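Local structure of fervidolysin (Fervidobacterium pennivorans, 1R6V) at residues Met112-Lys117 against Thr123-Gly128. The protein degrades keratin into peptides as a calcium-binding serine endopeptidase of the subtilisin family, letting the bacterium grow on native feathers. The protein carries 1 engineered substitution. Sequence-based numbering, arbitrary orientation.
Sequences MYKIRK and TARDYG
R125 reaches across to the backbone of M112 and Y113 with its guanidinium end. NH2 of R125 donates a nearly straight hydrogen bond to O of M112 (3.0 Å, 170° at the hydrogen), and that acceptor lies 2° from the guanidinium plane. O of Y113 is also at the edge of the group, 2.9 Å from NH2 of R125. Water 1 closes a second path in the same plane, accepting from NH1 of R125 at 2.6 Å and donating to O of M112. The side chain of R125, extended from CG to NE, gives the reach, since the backbones stay apart: the nearest CA atoms, of K114 and A124, are 9.8 Å from each other. Beyond the two segments, NE of R125 forms a salt bridge with E139 and NH1 bonds to O of N133, so each guanidinium nitrogen has a partner and the group's rotation is fixed. On the tight side, CB of Y113 packs 3.6 Å from NH2 of R125, while Y321 meets the Y113 ring edge-to-face. The looser side belongs to partly exposed K114, whose CE lies over one guanidinium face, 3.6 Å from NH1 of R125; NZ of K114 is 3.9 Å from NH1 of R125, a like-charge approach that E139 probably offsets. An arginine side-chain-to-backbone bond thus spans one irregular loop, linking the inferred C-terminal end of the propeptide to the part running on to helix 136-140.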
loop_
_atom_site.group_PDB
_atom_site.type_symbol
_atom_site.label_atom_id
_atom_site.label_comp_id
_atom_site.label_asym_id
_atom_site.label_seq_id
_atom_site.Cartn_x
_atom_site.Cartn_y
_atom_site.Cartn_z
ATOM N N MET A 112 -0.553 -23.021 29.918
ATOM C CA MET A 112 -0.335 -22.711 28.504
ATOM C C MET A 112 0.740 -23.594 27.853
ATOM O O MET A 112 1.883 -23.643 28.311
ATOM C CB MET A 112 0.048 -21.230 28.358
ATOM C CG MET A 112 -0.161 -20.623 26.974
ATOM S SD MET A 112 -1.886 -20.556 26.419
ATOM C CE MET A 112 -1.623 -20.216 24.659
ATOM N N TYR A 113 0.354 -24.293 26.789
ATOM C CA TYR A 113 1.267 -25.160 26.044
ATOM C C TYR A 113 1.984 -26.155 26.946
ATOM O O TYR A 113 3.209 -26.290 26.910
ATOM C CB TYR A 113 2.292 -24.304 25.292
ATOM C CG TYR A 113 3.037 -25.063 24.233
ATOM C CD1 TYR A 113 2.354 -25.884 23.335
ATOM C CD2 TYR A 113 4.419 -24.942 24.100
ATOM C CE1 TYR A 113 3.026 -26.567 22.324
ATOM C CE2 TYR A 113 5.104 -25.618 23.093
ATOM C CZ TYR A 113 4.401 -26.427 22.206
ATOM O OH TYR A 113 5.059 -27.069 21.172
ATOM N N LYS A 114 1.192 -26.855 27.755
ATOM C CA LYS A 114 1.690 -27.850 28.695
ATOM C C LYS A 114 0.996 -29.187 28.429
ATOM O O LYS A 114 0.224 -29.323 27.476
ATOM C CB LYS A 114 1.375 -27.411 30.130
ATOM C CG LYS A 114 2.095 -26.160 30.601
ATOM C CD LYS A 114 3.557 -26.458 30.885
ATOM C CE LYS A 114 4.253 -25.270 31.527
ATOM N NZ LYS A 114 5.673 -25.598 31.852
ATOM N N ILE A 115 1.269 -30.167 29.286
ATOM C CA ILE A 115 0.666 -31.497 29.179
ATOM C C ILE A 115 0.665 -32.052 27.751
ATOM O O ILE A 115 -0.214 -31.727 26.946
ATOM C CB ILE A 115 -0.767 -31.460 29.730
ATOM N N ARG A 116 1.646 -32.897 27.447
ATOM C CA ARG A 116 1.771 -33.505 26.121
ATOM C C ARG A 116 1.789 -32.462 25.003
ATOM O O ARG A 116 1.121 -32.621 23.976
ATOM C CB ARG A 116 0.630 -34.508 25.888
ATOM N N LYS A 117 2.558 -31.393 25.208
ATOM C CA LYS A 117 2.670 -30.327 24.215
ATOM C C LYS A 117 3.891 -30.565 23.332
ATOM O O LYS A 117 3.766 -30.923 22.158
ATOM C CB LYS A 117 2.779 -28.975 24.908
ATOM N N THR A 123 13.526 -29.523 32.733
ATOM C CA THR A 123 14.004 -28.294 32.103
ATOM C C THR A 123 13.442 -28.115 30.694
ATOM O O THR A 123 14.197 -27.999 29.727
ATOM C CB THR A 123 15.537 -28.291 32.062
ATOM N N ALA A 124 12.115 -28.092 30.578
ATOM C CA ALA A 124 11.465 -27.921 29.281
ATOM C C ALA A 124 11.834 -26.556 28.706
ATOM O O ALA A 124 12.418 -26.457 27.624
ATOM C CB ALA A 124 9.947 -28.038 29.434
ATOM N N ARG A 125 11.502 -25.505 29.443
ATOM C CA ARG A 125 11.800 -24.151 29.009
ATOM C C ARG A 125 12.981 -23.610 29.788
ATOM O O ARG A 125 12.834 -22.728 30.631
ATOM C CB ARG A 125 10.586 -23.257 29.224
ATOM C CG ARG A 125 9.414 -23.681 28.395
ATOM C CD ARG A 125 8.160 -22.939 28.773
ATOM N NE ARG A 125 7.016 -23.556 28.124
ATOM C CZ ARG A 125 5.756 -23.346 28.475
ATOM N NH1 ARG A 125 5.470 -22.522 29.475
ATOM N NH2 ARG A 125 4.786 -23.974 27.832
ATOM N N ASP A 126 14.158 -24.145 29.501
ATOM C CA ASP A 126 15.362 -23.709 30.184
ATOM C C ASP A 126 16.134 -22.738 29.301
ATOM O O ASP A 126 17.029 -23.140 28.554
ATOM C CB ASP A 126 16.225 -24.928 30.541
ATOM C CG ASP A 126 17.446 -24.563 31.366
ATOM O OD1 ASP A 126 17.347 -23.648 32.215
ATOM O OD2 ASP A 126 18.503 -25.209 31.174
ATOM N N TYR A 127 15.781 -21.457 29.387
ATOM C CA TYR A 127 16.450 -20.432 28.594
ATOM C C TYR A 127 17.453 -19.633 29.419
ATOM O O TYR A 127 18.149 -18.773 28.882
ATOM C CB TYR A 127 15.419 -19.486 27.964
ATOM C CG TYR A 127 14.318 -20.223 27.240
ATOM C CD1 TYR A 127 12.993 -20.110 27.656
ATOM C CD2 TYR A 127 14.610 -21.119 26.206
ATOM C CE1 TYR A 127 11.987 -20.869 27.079
ATOM C CE2 TYR A 127 13.603 -21.892 25.619
ATOM C CZ TYR A 127 12.295 -21.763 26.072
ATOM O OH TYR A 127 11.303 -22.569 25.566
ATOM N N GLY A 128 17.511 -19.904 30.722
ATOM C CA GLY A 128 18.459 -19.213 31.586
ATOM C C GLY A 128 17.950 -18.006 32.365
ATOM O O GLY A 128 18.627 -17.515 33.273
HETATM O O HOH W 1 3.151 -21.728 30.256
#